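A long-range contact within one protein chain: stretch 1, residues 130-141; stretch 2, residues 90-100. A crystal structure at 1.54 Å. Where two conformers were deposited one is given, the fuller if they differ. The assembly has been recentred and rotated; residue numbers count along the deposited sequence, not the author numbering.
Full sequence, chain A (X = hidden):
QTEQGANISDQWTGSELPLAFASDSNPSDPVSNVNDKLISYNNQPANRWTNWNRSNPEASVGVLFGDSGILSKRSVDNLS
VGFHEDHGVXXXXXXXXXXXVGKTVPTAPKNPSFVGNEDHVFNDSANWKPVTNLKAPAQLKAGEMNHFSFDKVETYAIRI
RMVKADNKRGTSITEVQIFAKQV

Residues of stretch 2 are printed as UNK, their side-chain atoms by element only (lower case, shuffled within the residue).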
# COMPACT_ATOMS: atom_id res chain seq x y z
N PRO A 130 -12.15 -7.99 -2.90
CA PRO A 130 -11.10 -8.00 -3.89
C PRO A 130 -11.47 -7.25 -5.16
O PRO A 130 -12.63 -7.23 -5.52
CB PRO A 130 -10.89 -9.46 -4.21
CG PRO A 130 -12.26 -10.06 -3.99
CD PRO A 130 -12.85 -9.31 -2.85
N VAL A 131 -10.51 -6.58 -5.78
CA VAL A 131 -10.75 -5.96 -7.05
C VAL A 131 -11.12 -7.06 -8.09
O VAL A 131 -10.76 -8.22 -7.97
CB VAL A 131 -9.56 -5.09 -7.49
CG1 VAL A 131 -9.41 -3.98 -6.46
CG2 VAL A 131 -8.31 -5.90 -7.79
N THR A 132 -11.85 -6.65 -9.12
CA THR A 132 -12.26 -7.59 -10.17
C THR A 132 -11.58 -7.32 -11.50
O THR A 132 -11.22 -6.19 -11.78
CB THR A 132 -13.79 -7.54 -10.34
OG1 THR A 132 -14.26 -6.22 -10.58
CG2 THR A 132 -14.45 -8.01 -9.10
N ASN A 133 -11.42 -8.36 -12.28
CA ASN A 133 -10.77 -8.30 -13.57
C ASN A 133 -9.41 -7.62 -13.52
O ASN A 133 -9.06 -6.72 -14.29
CB ASN A 133 -11.70 -7.63 -14.58
CG ASN A 133 -12.92 -8.50 -14.91
OD1 ASN A 133 -12.75 -9.59 -15.42
ND2 ASN A 133 -14.06 -8.05 -14.52
N LEU A 134 -8.67 -8.09 -12.56
CA LEU A 134 -7.30 -7.68 -12.40
C LEU A 134 -6.45 -8.00 -13.60
O LEU A 134 -6.43 -9.13 -14.09
CB LEU A 134 -6.68 -8.35 -11.17
CG LEU A 134 -5.23 -7.90 -10.87
CD1 LEU A 134 -5.08 -6.44 -10.47
CD2 LEU A 134 -4.72 -8.83 -9.73
N LYS A 135 -5.69 -7.01 -14.02
CA LYS A 135 -4.63 -7.20 -14.95
C LYS A 135 -3.35 -6.85 -14.17
O LYS A 135 -3.28 -5.78 -13.59
CB LYS A 135 -4.75 -6.30 -16.17
CG LYS A 135 -6.05 -6.45 -16.95
CD LYS A 135 -5.96 -5.72 -18.29
CE LYS A 135 -7.19 -6.04 -19.15
NZ LYS A 135 -8.39 -5.35 -18.62
N ALA A 136 -2.41 -7.76 -14.22
CA ALA A 136 -1.19 -7.67 -13.38
C ALA A 136 -0.05 -8.19 -14.20
O ALA A 136 -0.23 -8.97 -15.14
CB ALA A 136 -1.35 -8.54 -12.15
N PRO A 137 1.18 -7.85 -13.80
CA PRO A 137 2.29 -8.55 -14.39
C PRO A 137 2.25 -10.05 -14.19
O PRO A 137 1.80 -10.54 -13.17
CB PRO A 137 3.53 -7.95 -13.64
CG PRO A 137 3.04 -6.77 -12.89
CD PRO A 137 1.56 -6.95 -12.70
N ALA A 138 2.78 -10.81 -15.15
CA ALA A 138 2.80 -12.28 -15.03
C ALA A 138 3.71 -12.72 -13.91
O ALA A 138 3.46 -13.73 -13.23
CB ALA A 138 3.22 -12.93 -16.36
N GLN A 139 4.76 -11.93 -13.65
CA GLN A 139 5.54 -12.09 -12.43
C GLN A 139 5.94 -10.74 -11.91
O GLN A 139 6.38 -9.86 -12.65
CB GLN A 139 6.77 -12.92 -12.65
CG GLN A 139 7.62 -12.52 -13.80
CD GLN A 139 8.24 -13.73 -14.49
OE1 GLN A 139 8.42 -14.81 -13.89
NE2 GLN A 139 8.57 -13.54 -15.76
N LEU A 140 5.83 -10.57 -10.60
CA LEU A 140 6.29 -9.33 -9.98
C LEU A 140 7.79 -9.24 -10.09
O LEU A 140 8.51 -10.26 -9.96
CB LEU A 140 5.86 -9.34 -8.51
CG LEU A 140 4.38 -9.50 -8.23
CD1 LEU A 140 4.13 -9.41 -6.72
CD2 LEU A 140 3.54 -8.50 -8.99
N LYS A 141 8.28 -8.01 -10.27
CA LYS A 141 9.69 -7.77 -10.38
C LYS A 141 10.12 -6.63 -9.45
O LYS A 141 9.52 -5.55 -9.40
CB LYS A 141 10.06 -7.37 -11.82
CG LYS A 141 9.89 -8.49 -12.84
CD LYS A 141 11.10 -9.43 -12.81
CE LYS A 141 10.87 -10.73 -13.59
NZ LYS A 141 10.04 -10.51 -14.81
N UNK A 90 12.08 -8.71 -0.53
CA UNK A 90 11.79 -8.60 -1.96
C UNK A 90 10.33 -8.58 -2.25
O UNK A 90 9.49 -8.37 -1.38
N UNK A 91 9.99 -8.76 -3.53
CA UNK A 91 8.58 -8.86 -3.94
C UNK A 91 7.92 -10.05 -3.21
O UNK A 91 8.60 -11.02 -2.84
c UNK A 91 8.56 -9.07 -5.44
N UNK A 92 6.61 -9.98 -3.01
CA UNK A 92 5.93 -11.08 -2.29
C UNK A 92 5.70 -12.28 -3.21
O UNK A 92 5.70 -12.14 -4.43
c UNK A 92 4.61 -10.46 -1.91
c UNK A 92 5.72 -8.89 -3.36
c UNK A 92 4.36 -9.36 -2.97
N UNK A 93 5.48 -13.44 -2.62
CA UNK A 93 5.14 -14.60 -3.44
C UNK A 93 3.67 -14.63 -3.83
O UNK A 93 3.34 -15.30 -4.79
c UNK A 93 4.73 -16.21 -1.45
c UNK A 93 5.52 -15.90 -2.71
n UNK A 93 4.70 -19.34 0.79
c UNK A 93 4.37 -17.90 0.39
c UNK A 93 5.10 -17.60 -0.89
N UNK A 94 2.78 -13.97 -3.10
CA UNK A 94 1.39 -13.93 -3.44
C UNK A 94 0.81 -12.63 -2.92
O UNK A 94 1.40 -12.02 -2.01
c UNK A 94 0.67 -15.17 -2.85
o UNK A 94 0.56 -15.10 -1.43
N UNK A 95 -0.29 -12.20 -3.48
CA UNK A 95 -0.96 -10.96 -3.07
C UNK A 95 -2.40 -10.92 -3.50
O UNK A 95 -2.85 -11.68 -4.38
c UNK A 95 0.48 -10.49 -7.36
c UNK A 95 -0.52 -9.84 -7.95
c UNK A 95 0.60 -10.42 -5.96
o UNK A 95 -0.68 -9.91 -9.36
c UNK A 95 -0.23 -9.72 -3.68
c UNK A 95 -1.45 -9.16 -7.23
c UNK A 95 -0.32 -9.74 -5.20
c UNK A 95 -1.33 -9.09 -5.85
N UNK A 96 -3.15 -10.06 -2.88
CA UNK A 96 -4.50 -9.75 -3.25
C UNK A 96 -4.64 -8.24 -3.16
O UNK A 96 -4.23 -7.62 -2.17
c UNK A 96 -6.94 -9.91 -2.64
c UNK A 96 -5.53 -10.33 -2.28
c UNK A 96 -5.38 -11.84 -2.30
N UNK A 97 -5.22 -7.63 -4.18
CA UNK A 97 -5.56 -6.21 -4.14
C UNK A 97 -7.04 -6.04 -3.80
O UNK A 97 -7.93 -6.70 -4.41
c UNK A 97 -5.23 -5.50 -5.48
c UNK A 97 -3.74 -5.61 -5.78
c UNK A 97 -3.31 -5.21 -7.16
c UNK A 97 -5.68 -4.06 -5.47
N UNK A 98 -7.32 -5.19 -2.82
CA UNK A 98 -8.64 -5.08 -2.19
C UNK A 98 -9.05 -3.65 -2.05
O UNK A 98 -8.18 -2.78 -1.96
o UNK A 98 -8.58 -9.00 0.64
c UNK A 98 -8.02 -7.91 0.43
c UNK A 98 -8.56 -5.73 -0.78
c UNK A 98 -8.35 -7.22 -0.89
o UNK A 98 -7.22 -7.41 1.25
N UNK A 99 -10.36 -3.39 -1.97
CA UNK A 99 -10.89 -2.09 -1.76
C UNK A 99 -11.89 -2.04 -0.64
O UNK A 99 -12.57 -3.08 -0.36
c UNK A 99 -15.10 -3.34 -4.47
o UNK A 99 -16.29 -3.99 -4.89
c UNK A 99 -12.79 -2.15 -3.55
c UNK A 99 -12.75 -3.36 -4.24
c UNK A 99 -13.95 -4.01 -4.68
c UNK A 99 -11.52 -1.50 -3.07
c UNK A 99 -15.16 -2.14 -3.80
c UNK A 99 -13.99 -1.55 -3.34
N UNK A 100 -11.99 -0.90 -0.00
CA UNK A 100 -12.75 -0.74 1.21
C UNK A 100 -14.24 -0.56 0.83
O UNK A 100 -14.61 0.32 0.04
c UNK A 100 -12.23 0.40 2.03
c UNK A 100 -13.18 0.02 5.66
c UNK A 100 -12.92 0.60 3.35
o UNK A 100 -14.92 1.00 7.03
c UNK A 100 -14.64 1.60 4.72
c UNK A 100 -12.54 -0.13 4.46
c UNK A 100 -14.02 1.42 3.49
c UNK A 100 -14.25 0.84 5.80
O HOH W 1 1.27 -10.91 -10.67

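Position 90 has backbone atoms alone, with no side-chain atom, and touches nothing on stretch 1. It is Gly 90.

Position 91 carries one carbon. That carbon, CB, lies 4.1 Å from Leu 140 CB, and the CA-to-CB bond points toward stretch 1. It is Ala 91.

At position 92 three carbons close a ring onto the backbone N and touch Leu 140. This marks Pro 92. Its CD is 3.8 Å from Leu 140 CD1, an apolar contact.

Position 93 has four carbons in a row ending in nitrogen. Its CA-to-CB bond points away, and the chain reaches nothing on stretch 1. It is Lys 93, and its amine is hydrogen-bonded elsewhere in the structure.

Position 94 has one carbon followed by one oxygen and touches nothing on stretch 1. Its CA-to-CB bond points away. It is Ser 94.

Position 95 has one carbon, then a ring of six carbons bearing one oxygen, and touches Leu 134, Ala 136 and Leu 140. Its CA-to-CB bond points toward stretch 1. A phenol ring identifies Tyr 95, with chi1 in p. Leu 134 CD2, 4.1 Å from Tyr 95 CE2, and Ala 136 CB, 3.2 Å from Tyr 95 OH, both lie at the ring edge. Leu 140 CD1 approaches Tyr 95 CD1 at 3.7 Å.

Position 96 has three carbons, forked at the first, and touches Pro 130. It is Val 96.

Position 97 has four carbons, forked at the first, with one arm two carbons long. They touch Val 131 and Leu 134. This is Ile 97. Its CG2 lies 3.9 Å from Val 131 CG1, and its CD1 lies 3.9 Å from Leu 134 CD1, so the two arms meet different residues.

Position 98 has three carbons, the third carrying two oxygens, and touches Pro 130. Its CA-to-CB bond points away. It is Glu 98, and both oxygens are hydrogen-bonded elsewhere in the structure.

Position 99 has one carbon and a six-carbon ring bearing one oxygen, and touches Pro 130 and Val 131. It is Tyr 99. Pro 130 O lies at the ring edge, 3.6 Å from Tyr 99 CE1, and Val 131 CG1 is 4.1 Å from Tyr 99 CD1.

Position 100 has the same phenol pattern but is out of reach. It is Tyr 100.

One direct hydrogen bond pins the contact, from Val 131 N to Ile 97 O, 2.9 Å and nearly straight. Beside it, Pro 130 and Glu 98 form an antiparallel non-hydrogen-bonded pair. Beyond this, apolar side chains pack. One water donates to Pro 137 O at 2.6 Å and hydrogen-bonds Tyr 95 OH at 2.6 Å.

Stretch 2, residues 90-100: GAPKSYVIEYY
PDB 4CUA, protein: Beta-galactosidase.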